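Local coordinates for protein esterase (Capnocytophaga ochracea, PDB 4W9R) that is of unknown function but belongs to the putative esterase family of the alpha/beta-hydrolase clan, so a role in ester hydrolysis is possible though unproven, at residues L116-F127 and F141-L152; P168-A176 and Q223-C232. All blocks are in the same frame, centred on the assembly; numbering follows the deposited sequence.

Contact 1 of 2, residues L116-F127 and F141-L152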
loop_
_atom_site.group_PDB
_atom_site.type_symbol
_atom_site.label_atom_id
_atom_site.label_comp_id
_atom_site.label_asym_id
_atom_site.label_seq_id
_atom_site.Cartn_x
_atom_site.Cartn_y
_atom_site.Cartn_z
ATOM N N LEU B 116 -22.826 -3.837 2.489
ATOM C CA LEU B 116 -21.533 -4.377 2.083
ATOM C C LEU B 116 -20.605 -4.585 3.278
ATOM O O LEU B 116 -20.202 -3.629 3.939
ATOM C CB LEU B 116 -20.860 -3.457 1.064
ATOM C CG LEU B 116 -19.468 -3.911 0.618
ATOM C CD1 LEU B 116 -19.542 -5.280 -0.042
ATOM C CD2 LEU B 116 -18.835 -2.893 -0.316
ATOM N N LYS B 117 -20.270 -5.842 3.543
ATOM C CA LYS B 117 -19.357 -6.184 4.627
ATOM C C LYS B 117 -18.228 -7.064 4.103
ATOM O O LYS B 117 -18.472 -8.165 3.615
ATOM C CB LYS B 117 -20.105 -6.890 5.760
ATOM C CG LYS B 117 -21.145 -6.021 6.456
ATOM C CD LYS B 117 -22.041 -6.839 7.378
ATOM C CE LYS B 117 -23.337 -7.249 6.687
ATOM N NZ LYS B 117 -23.114 -8.120 5.498
ATOM N N GLY B 118 -16.998 -6.567 4.173
ATOM C CA GLY B 118 -15.855 -7.331 3.704
ATOM C C GLY B 118 -14.996 -7.940 4.796
ATOM O O GLY B 118 -15.128 -7.600 5.973
ATOM N N VAL B 119 -14.094 -8.831 4.398
ATOM C CA VAL B 119 -13.129 -9.412 5.323
ATOM C C VAL B 119 -11.762 -9.545 4.652
ATOM O O VAL B 119 -11.648 -10.043 3.532
ATOM C CB VAL B 119 -13.600 -10.790 5.854
ATOM C CG1 VAL B 119 -13.901 -11.749 4.708
ATOM C CG2 VAL B 119 -12.564 -11.384 6.799
ATOM N N ILE B 120 -10.726 -9.081 5.343
ATOM C CA ILE B 120 -9.365 -9.162 4.832
ATOM C C ILE B 120 -8.494 -9.956 5.795
ATOM O O ILE B 120 -8.477 -9.684 6.996
ATOM C CB ILE B 120 -8.749 -7.766 4.623
ATOM C CG1 ILE B 120 -9.608 -6.939 3.666
ATOM C CG2 ILE B 120 -7.326 -7.881 4.096
ATOM C CD1 ILE B 120 -9.064 -5.551 3.409
ATOM N N ALA B 121 -7.776 -10.941 5.266
ATOM C CA ALA B 121 -6.920 -11.778 6.095
ATOM C C ALA B 121 -5.719 -12.297 5.315
ATOM O O ALA B 121 -5.723 -12.307 4.083
ATOM C CB ALA B 121 -7.718 -12.936 6.670
ATOM N N SER B 122 -4.691 -12.724 6.040
ATOM C CA SER B 122 -3.488 -13.259 5.417
ATOM C C SER B 122 -3.038 -14.562 6.076
ATOM O O SER B 122 -3.441 -14.869 7.199
ATOM C CB SER B 122 -2.355 -12.228 5.465
ATOM O OG SER B 122 -1.939 -11.981 6.796
ATOM N N GLU B 123 -2.206 -15.317 5.360
ATOM C CA GLU B 123 -1.673 -16.595 5.840
ATOM C C GLU B 123 -2.784 -17.576 6.214
ATOM O O GLU B 123 -3.703 -17.806 5.428
ATOM C CB GLU B 123 -0.731 -16.375 7.028
ATOM C CG GLU B 123 0.630 -15.794 6.650
ATOM C CD GLU B 123 0.578 -14.311 6.329
ATOM O OE1 GLU B 123 0.114 -13.531 7.189
ATOM O OE2 GLU B 123 1.005 -13.925 5.220
ATOM N N GLU B 124 -2.698 -18.155 7.408
ATOM C CA GLU B 124 -3.684 -19.137 7.851
ATOM C C GLU B 124 -5.084 -18.534 7.913
ATOM O O GLU B 124 -6.052 -19.146 7.461
ATOM C CB GLU B 124 -3.303 -19.715 9.216
ATOM C CG GLU B 124 -2.081 -20.626 9.202
ATOM C CD GLU B 124 -0.773 -19.857 9.219
ATOM O OE1 GLU B 124 -0.809 -18.621 9.404
ATOM O OE2 GLU B 124 0.291 -20.489 9.051
ATOM N N ALA B 125 -5.185 -17.333 8.473
ATOM C CA ALA B 125 -6.460 -16.628 8.541
ATOM C C ALA B 125 -6.977 -16.309 7.140
ATOM O O ALA B 125 -8.186 -16.280 6.906
ATOM C CB ALA B 125 -6.323 -15.357 9.362
ATOM N N GLY B 126 -6.052 -16.071 6.214
ATOM C CA GLY B 126 -6.402 -15.805 4.832
ATOM C C GLY B 126 -7.126 -16.972 4.189
ATOM O O GLY B 126 -8.037 -16.782 3.384
ATOM N N PHE B 127 -6.717 -18.186 4.541
ATOM C CA PHE B 127 -7.379 -19.383 4.043
ATOM C C PHE B 127 -8.668 -19.645 4.811
ATOM O O PHE B 127 -9.650 -20.125 4.245
ATOM C CB PHE B 127 -6.453 -20.597 4.137
ATOM C CG PHE B 127 -7.061 -21.860 3.600
ATOM C CD1 PHE B 127 -7.290 -22.009 2.242
ATOM C CD2 PHE B 127 -7.409 -22.896 4.450
ATOM C CE1 PHE B 127 -7.852 -23.168 1.742
ATOM C CE2 PHE B 127 -7.972 -24.058 3.956
ATOM C CZ PHE B 127 -8.194 -24.194 2.599
ATOM N N PHE B 141 -20.110 -11.981 4.675
ATOM C CA PHE B 141 -19.179 -11.167 3.913
ATOM C C PHE B 141 -19.437 -11.258 2.413
ATOM O O PHE B 141 -19.463 -12.346 1.838
ATOM C CB PHE B 141 -17.738 -11.572 4.229
ATOM C CG PHE B 141 -17.363 -11.383 5.670
ATOM C CD1 PHE B 141 -17.299 -10.112 6.220
ATOM C CD2 PHE B 141 -17.072 -12.471 6.475
ATOM C CE1 PHE B 141 -16.956 -9.932 7.544
ATOM C CE2 PHE B 141 -16.726 -12.296 7.801
ATOM C CZ PHE B 141 -16.669 -11.025 8.336
ATOM N N ASN B 142 -19.646 -10.102 1.793
ATOM C CA ASN B 142 -19.812 -10.016 0.349
ATOM C C ASN B 142 -18.476 -9.777 -0.331
ATOM O O ASN B 142 -18.366 -9.827 -1.557
ATOM C CB ASN B 142 -20.793 -8.902 -0.005
ATOM C CG ASN B 142 -22.018 -8.911 0.879
ATOM O OD1 ASN B 142 -22.217 -8.009 1.691
ATOM N ND2 ASN B 142 -22.845 -9.940 0.733
HETATM N N MSE B 143 -17.461 -9.513 0.486
HETATM C CA MSE B 143 -16.114 -9.261 -0.001
HETATM C C MSE B 143 -15.107 -10.091 0.785
HETATM O O MSE B 143 -15.019 -9.983 2.008
HETATM C CB MSE B 143 -15.773 -7.775 0.104
HETATM C CG MSE B 143 -14.405 -7.409 -0.450
HETATM SE SE MSE B 143 -13.859 -5.589 0.007
HETATM C CE MSE B 143 -13.184 -5.894 1.811
ATOM N N ILE B 144 -14.356 -10.928 0.080
ATOM C CA ILE B 144 -13.340 -11.754 0.716
ATOM C C ILE B 144 -11.984 -11.531 0.059
ATOM O O ILE B 144 -11.812 -11.773 -1.137
ATOM C CB ILE B 144 -13.703 -13.249 0.651
ATOM C CG1 ILE B 144 -15.047 -13.498 1.336
ATOM C CG2 ILE B 144 -12.610 -14.091 1.293
ATOM C CD1 ILE B 144 -15.494 -14.941 1.304
ATOM N N VAL B 145 -11.028 -11.046 0.843
ATOM C CA VAL B 145 -9.678 -10.832 0.348
ATOM C C VAL B 145 -8.702 -11.757 1.063
ATOM O O VAL B 145 -8.435 -11.595 2.254
ATOM C CB VAL B 145 -9.234 -9.369 0.532
ATOM C CG1 VAL B 145 -7.834 -9.169 -0.018
ATOM C CG2 VAL B 145 -10.216 -8.431 -0.152
ATOM N N SER B 146 -8.171 -12.725 0.325
ATOM C CA SER B 146 -7.247 -13.702 0.884
ATOM C C SER B 146 -5.828 -13.427 0.398
ATOM O O SER B 146 -5.516 -13.626 -0.776
ATOM C CB SER B 146 -7.684 -15.119 0.505
ATOM O OG SER B 146 -6.819 -16.092 1.061
ATOM N N LEU B 147 -4.970 -12.980 1.307
ATOM C CA LEU B 147 -3.617 -12.571 0.944
ATOM C C LEU B 147 -2.580 -13.574 1.423
ATOM O O LEU B 147 -2.425 -13.781 2.621
ATOM C CB LEU B 147 -3.313 -11.192 1.522
ATOM C CG LEU B 147 -4.293 -10.088 1.131
ATOM C CD1 LEU B 147 -3.990 -8.825 1.913
ATOM C CD2 LEU B 147 -4.232 -9.827 -0.367
ATOM N N ASN B 148 -1.863 -14.179 0.481
ATOM C CA ASN B 148 -0.879 -15.212 0.794
ATOM C C ASN B 148 -1.443 -16.290 1.720
ATOM O O ASN B 148 -0.934 -16.498 2.818
ATOM C CB ASN B 148 0.367 -14.585 1.427
ATOM C CG ASN B 148 1.477 -15.594 1.656
ATOM O OD1 ASN B 148 1.796 -16.393 0.776
ATOM N ND2 ASN B 148 2.048 -15.582 2.854
ATOM N N PRO B 149 -2.512 -16.974 1.290
ATOM C CA PRO B 149 -3.090 -17.962 2.201
ATOM C C PRO B 149 -2.222 -19.206 2.324
ATOM O O PRO B 149 -1.525 -19.557 1.372
ATOM C CB PRO B 149 -4.425 -18.301 1.541
ATOM C CG PRO B 149 -4.156 -18.123 0.086
ATOM C CD PRO B 149 -3.200 -16.959 -0.014
ATOM N N VAL B 150 -2.258 -19.854 3.483
ATOM C CA VAL B 150 -1.701 -21.191 3.596
ATOM C C VAL B 150 -2.861 -22.143 3.375
ATOM O O VAL B 150 -3.724 -22.285 4.241
ATOM C CB VAL B 150 -1.063 -21.436 4.975
ATOM C CG1 VAL B 150 -0.444 -22.823 5.037
ATOM C CG2 VAL B 150 -0.030 -20.360 5.284
ATOM N N ALA B 151 -2.875 -22.817 2.230
ATOM C CA ALA B 151 -4.095 -23.500 1.821
ATOM C C ALA B 151 -4.063 -25.015 1.963
ATOM O O ALA B 151 -3.038 -25.612 2.294
ATOM C CB ALA B 151 -4.420 -23.131 0.379
ATOM N N LEU B 152 -5.214 -25.618 1.685
ATOM C CA LEU B 152 -5.340 -27.056 1.522
ATOM C C LEU B 152 -5.798 -27.336 0.097
ATOM O O LEU B 152 -6.947 -27.057 -0.247
ATOM C CB LEU B 152 -6.329 -27.633 2.536
ATOM C CG LEU B 152 -6.091 -27.234 3.993
ATOM C CD1 LEU B 152 -7.177 -27.798 4.895
ATOM C CD2 LEU B 152 -4.714 -27.689 4.455
#
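Val-119 sets its CB over the centre of the Phe-141 ring, 3.6 Å from the centroid, a CH-pi contact in a beta-alpha-beta unit of the alpha/beta-hydrolase sheet; Phe-141 lies just before the second strand. On the other face the beta-branched Ile-120 and Val-145 run alongside each other, CG1 of Ile-120 4.0 Å from CB of Val-145. Gly-118, with no side chain, lets the bent end of selenomethionine Met-143 lie against its CA. Beyond the strand, Phe-127 has CG anti to N (chi1 -178°), which lays its ring face against Ala-151 CA, 3.8 Å from the centroid. The ladder itself alternates, Val-119 N bonding Met-143 O and Val-145 N bonding Val-119 O. Ser-146 OG donates to Gly-126 O (2.7 Å) from above the carbonyl plane, tying strand to helix. Glu-123, with phi +57°, sits at the sharp strand-to-helix turn where hydrolases of this fold carry their nucleophile elbow. Its OE1 accepts from Ser-122 OG, and its OE2 also pairs with Lys-221. With an alanine here, Lys-221 would probably lose this carboxylate partner and Asn-148 ND2 its acceptor. Asn-148 OD1 is bonded to Asn-182, while Asn-148 ND2 meets the anti lone pair of Glu-123 OE2 at 3.1 Å.

Contact 2 of 2, residues P168-A176 and Q223-C232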
loop_
_atom_site.group_PDB
_atom_site.type_symbol
_atom_site.label_atom_id
_atom_site.label_comp_id
_atom_site.label_asym_id
_atom_site.label_seq_id
_atom_site.Cartn_x
_atom_site.Cartn_y
_atom_site.Cartn_z
ATOM N N PRO B 168 -26.921 -14.629 -3.579
ATOM C CA PRO B 168 -28.127 -13.850 -3.887
ATOM C C PRO B 168 -27.849 -12.494 -4.542
ATOM O O PRO B 168 -28.570 -12.129 -5.469
ATOM C CB PRO B 168 -28.787 -13.662 -2.509
ATOM C CG PRO B 168 -27.757 -14.086 -1.500
ATOM C CD PRO B 168 -26.935 -15.117 -2.191
ATOM N N ASN B 169 -26.835 -11.762 -4.086
ATOM C CA ASN B 169 -26.558 -10.455 -4.677
ATOM C C ASN B 169 -25.196 -10.355 -5.361
ATOM O O ASN B 169 -25.108 -10.404 -6.588
ATOM C CB ASN B 169 -26.666 -9.368 -3.604
ATOM C CG ASN B 169 -26.407 -7.976 -4.153
ATOM O OD1 ASN B 169 -26.621 -7.712 -5.336
ATOM N ND2 ASN B 169 -25.946 -7.077 -3.291
ATOM N N ARG B 170 -24.133 -10.232 -4.571
ATOM C CA ARG B 170 -22.795 -10.097 -5.137
ATOM C C ARG B 170 -21.717 -10.664 -4.222
ATOM O O ARG B 170 -21.794 -10.540 -2.998
ATOM C CB ARG B 170 -22.497 -8.627 -5.444
ATOM C CG ARG B 170 -21.113 -8.368 -6.033
ATOM C CD ARG B 170 -20.963 -6.919 -6.453
ATOM N NE ARG B 170 -19.636 -6.620 -6.987
ATOM C CZ ARG B 170 -18.689 -5.973 -6.315
ATOM N NH1 ARG B 170 -18.918 -5.552 -5.078
ATOM N NH2 ARG B 170 -17.513 -5.741 -6.881
ATOM N N LEU B 171 -20.706 -11.279 -4.826
ATOM C CA LEU B 171 -19.544 -11.748 -4.088
ATOM C C LEU B 171 -18.261 -11.320 -4.786
ATOM O O LEU B 171 -18.003 -11.709 -5.926
ATOM C CB LEU B 171 -19.572 -13.268 -3.933
ATOM C CG LEU B 171 -18.308 -13.871 -3.315
ATOM C CD1 LEU B 171 -18.042 -13.283 -1.934
ATOM C CD2 LEU B 171 -18.410 -15.385 -3.250
ATOM N N PHE B 172 -17.462 -10.513 -4.096
ATOM C CA PHE B 172 -16.154 -10.122 -4.604
ATOM C C PHE B 172 -15.072 -10.946 -3.920
ATOM O O PHE B 172 -14.866 -10.830 -2.712
ATOM C CB PHE B 172 -15.906 -8.629 -4.386
ATOM C CG PHE B 172 -14.577 -8.154 -4.903
ATOM C CD1 PHE B 172 -14.439 -7.738 -6.218
ATOM C CD2 PHE B 172 -13.465 -8.122 -4.075
ATOM C CE1 PHE B 172 -13.218 -7.301 -6.698
ATOM C CE2 PHE B 172 -12.240 -7.686 -4.551
ATOM C CZ PHE B 172 -12.117 -7.276 -5.864
ATOM N N TYR B 173 -14.385 -11.780 -4.693
ATOM C CA TYR B 173 -13.324 -12.612 -4.142
ATOM C C TYR B 173 -11.970 -12.259 -4.743
ATOM O O TYR B 173 -11.816 -12.212 -5.963
ATOM C CB TYR B 173 -13.623 -14.095 -4.366
ATOM C CG TYR B 173 -12.573 -15.012 -3.783
ATOM C CD1 TYR B 173 -12.566 -15.318 -2.428
ATOM C CD2 TYR B 173 -11.582 -15.566 -4.584
ATOM C CE1 TYR B 173 -11.607 -16.151 -1.889
ATOM C CE2 TYR B 173 -10.617 -16.402 -4.053
ATOM C CZ TYR B 173 -10.634 -16.691 -2.705
ATOM O OH TYR B 173 -9.677 -17.523 -2.173
ATOM N N TYR B 174 -10.993 -12.019 -3.875
ATOM C CA TYR B 174 -9.642 -11.690 -4.310
ATOM C C TYR B 174 -8.610 -12.533 -3.574
ATOM O O TYR B 174 -8.548 -12.520 -2.345
ATOM C CB TYR B 174 -9.352 -10.204 -4.092
ATOM C CG TYR B 174 -7.976 -9.767 -4.548
ATOM C CD1 TYR B 174 -6.893 -9.784 -3.678
ATOM C CD2 TYR B 174 -7.762 -9.337 -5.847
ATOM C CE1 TYR B 174 -5.634 -9.386 -4.094
ATOM C CE2 TYR B 174 -6.509 -8.935 -6.271
ATOM C CZ TYR B 174 -5.450 -8.961 -5.392
ATOM O OH TYR B 174 -4.203 -8.562 -5.816
HETATM N N MSE B 175 -7.796 -13.262 -4.331
HETATM C CA MSE B 175 -6.716 -14.044 -3.745
HETATM C C MSE B 175 -5.376 -13.682 -4.375
HETATM O O MSE B 175 -5.262 -13.577 -5.596
HETATM C CB MSE B 175 -6.984 -15.539 -3.900
HETATM C CG MSE B 175 -5.800 -16.416 -3.521
HETATM SE SE MSE B 175 -6.189 -18.316 -3.695
HETATM C CE MSE B 175 -4.392 -19.022 -3.429
ATOM N N ALA B 176 -4.366 -13.488 -3.535
ATOM C CA ALA B 176 -3.031 -13.157 -4.015
ATOM C C ALA B 176 -1.974 -14.037 -3.356
ATOM O O ALA B 176 -2.107 -14.415 -2.192
ATOM C CB ALA B 176 -2.726 -11.687 -3.765
ATOM N N GLN B 223 0.336 -4.804 -2.017
ATOM C CA GLN B 223 -0.191 -4.557 -3.351
ATOM C C GLN B 223 -1.536 -5.250 -3.533
ATOM O O GLN B 223 -2.380 -4.790 -4.301
ATOM C CB GLN B 223 0.803 -5.027 -4.413
ATOM C CG GLN B 223 2.144 -4.312 -4.356
ATOM C CD GLN B 223 3.118 -4.819 -5.398
ATOM O OE1 GLN B 223 2.858 -4.740 -6.600
ATOM N NE2 GLN B 223 4.247 -5.350 -4.943
ATOM N N GLY B 224 -1.730 -6.351 -2.815
ATOM C CA GLY B 224 -2.982 -7.082 -2.860
ATOM C C GLY B 224 -4.134 -6.268 -2.306
ATOM O O GLY B 224 -5.221 -6.243 -2.882
ATOM N N ILE B 225 -3.890 -5.599 -1.183
ATOM C CA ILE B 225 -4.891 -4.732 -0.571
ATOM C C ILE B 225 -5.256 -3.584 -1.502
ATOM O O ILE B 225 -6.431 -3.269 -1.685
ATOM C CB ILE B 225 -4.397 -4.155 0.767
ATOM C CG1 ILE B 225 -4.047 -5.283 1.736
ATOM C CG2 ILE B 225 -5.444 -3.236 1.377
ATOM C CD1 ILE B 225 -3.465 -4.804 3.045
ATOM N N ALA B 226 -4.236 -2.968 -2.095
ATOM C CA ALA B 226 -4.435 -1.841 -2.998
ATOM C C ALA B 226 -5.291 -2.235 -4.198
ATOM O O ALA B 226 -6.221 -1.520 -4.569
ATOM C CB ALA B 226 -3.095 -1.296 -3.461
ATOM N N GLN B 227 -4.976 -3.381 -4.793
ATOM C CA GLN B 227 -5.718 -3.873 -5.946
ATOM C C GLN B 227 -7.144 -4.269 -5.580
ATOM O O GLN B 227 -8.090 -3.918 -6.284
ATOM C CB GLN B 227 -4.995 -5.063 -6.579
ATOM C CG GLN B 227 -3.697 -4.698 -7.276
ATOM C CD GLN B 227 -3.065 -5.878 -7.987
ATOM O OE1 GLN B 227 -3.625 -6.976 -8.015
ATOM N NE2 GLN B 227 -1.894 -5.656 -8.570
ATOM N N ALA B 228 -7.289 -4.999 -4.476
ATOM C CA ALA B 228 -8.591 -5.511 -4.059
ATOM C C ALA B 228 -9.581 -4.383 -3.794
ATOM O O ALA B 228 -10.711 -4.413 -4.281
ATOM C CB ALA B 228 -8.444 -6.386 -2.825
ATOM N N LEU B 229 -9.149 -3.387 -3.027
ATOM C CA LEU B 229 -9.986 -2.228 -2.734
ATOM C C LEU B 229 -10.324 -1.449 -4.000
ATOM O O LEU B 229 -11.434 -0.941 -4.149
ATOM C CB LEU B 229 -9.294 -1.306 -1.731
ATOM C CG LEU B 229 -9.076 -1.858 -0.324
ATOM C CD1 LEU B 229 -8.267 -0.875 0.501
ATOM C CD2 LEU B 229 -10.409 -2.161 0.344
ATOM N N ASP B 230 -9.356 -1.361 -4.907
ATOM C CA ASP B 230 -9.531 -0.620 -6.148
ATOM C C ASP B 230 -10.637 -1.217 -7.010
ATOM O O ASP B 230 -11.506 -0.500 -7.504
ATOM C CB ASP B 230 -8.222 -0.587 -6.938
ATOM C CG ASP B 230 -8.346 0.187 -8.236
ATOM O OD1 ASP B 230 -8.858 1.326 -8.203
ATOM O OD2 ASP B 230 -7.935 -0.347 -9.290
HETATM N N MSE B 231 -10.601 -2.534 -7.182
HETATM C CA MSE B 231 -11.530 -3.218 -8.077
HETATM C C MSE B 231 -12.913 -3.414 -7.469
HETATM O O MSE B 231 -13.923 -3.310 -8.166
HETATM C CB MSE B 231 -10.954 -4.571 -8.490
HETATM C CG MSE B 231 -9.740 -4.462 -9.393
HETATM SE SE MSE B 231 -8.962 -6.197 -9.790
HETATM C CE MSE B 231 -8.554 -6.734 -7.969
ATOM N N CYS B 232 -12.956 -3.701 -6.173
ATOM C CA CYS B 232 -14.217 -3.962 -5.490
ATOM C C CYS B 232 -15.105 -2.719 -5.456
ATOM O O CYS B 232 -16.311 -2.795 -5.696
ATOM C CB CYS B 232 -13.955 -4.462 -4.068
ATOM S SG CYS B 232 -15.443 -4.851 -3.122
#
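Phe-172 and Tyr-174 press their rings against Cys-232, Ala-228 and Met-231, joining strand 171-180 to the helix 217-232 that covers one face of the central alpha/beta-hydrolase sheet. Strand 171-176 and helix 223-232 run nearly antiparallel, at 160°, with their axes 9.1 Å apart at closest approach. That helix follows the edge strand 205-213 and packs back across the sheet.

The ring contacts come first. Cys-232 CB stands over the centre of the Phe-172 ring, 3.6 Å from the centroid, and Cys-232 SG is over the same ring at 4.2 Å from its centroid, a sulfur-aromatic contact. A small, polarisable cysteine suits a place over an aromatic face. Ala-228 CB lies over the Tyr-174 ring, offset toward the rim and 4.1 Å from the centroid; its single methyl lets the helix settle onto the tyrosine. Both aromatic residues hold CG anti to N (chi1 -179° in each), which sends the rings out from the sheet toward the helix.

Apolar packing fills in beside the rings. The bent chain of selenomethionine Met-231 crosses Tyr-174 at about a right angle and brings CE to 3.5 Å from Tyr-174 CD2, while Met-231 CB touches Phe-172 CZ.

Polar contacts lie at the two ends. Arg-170 reaches out on an extended chain, and its NH2 makes a weak hydrogen bond to Cys-232 O at 3.4 Å; its stronger partner is the carboxylate of Glu-206. At the far end, Gln-227 uses its two amide atoms differently: NE2 donates to Gln-223 of the second subunit, so the helix also serves the dimer interface, whereas Tyr-174 OH donates to Gln-227 OE1 at 2.8 Å from above the carbonyl plane, the ring and amide planes standing 84° apart.

Contact 1 closes in the chain before contact 2 opens, and their centres lie about 10 Å apart. Strands 143-149 and 171-180 are neighbours in one sheet and are directly joined: Ser-146 N lies 2.7 Å from Tyr-174 O and Asn-148 N 2.7 Å from Ala-176 O, both probable hydrogen bonds. The helix of contact 2 also reaches contact 1, with Cys-232 touching Met-143 and Ile-225 touching Leu-147, while its earlier part is tied to the strand-to-helix turn. The turn at Glu-123 probably corresponds to the nucleophile elbow of the fold, though no catalytic residue is established. An acetate ion, probably from the crystallisation liquor, lies about 4 Å from the Met-231 side chain in contact 2.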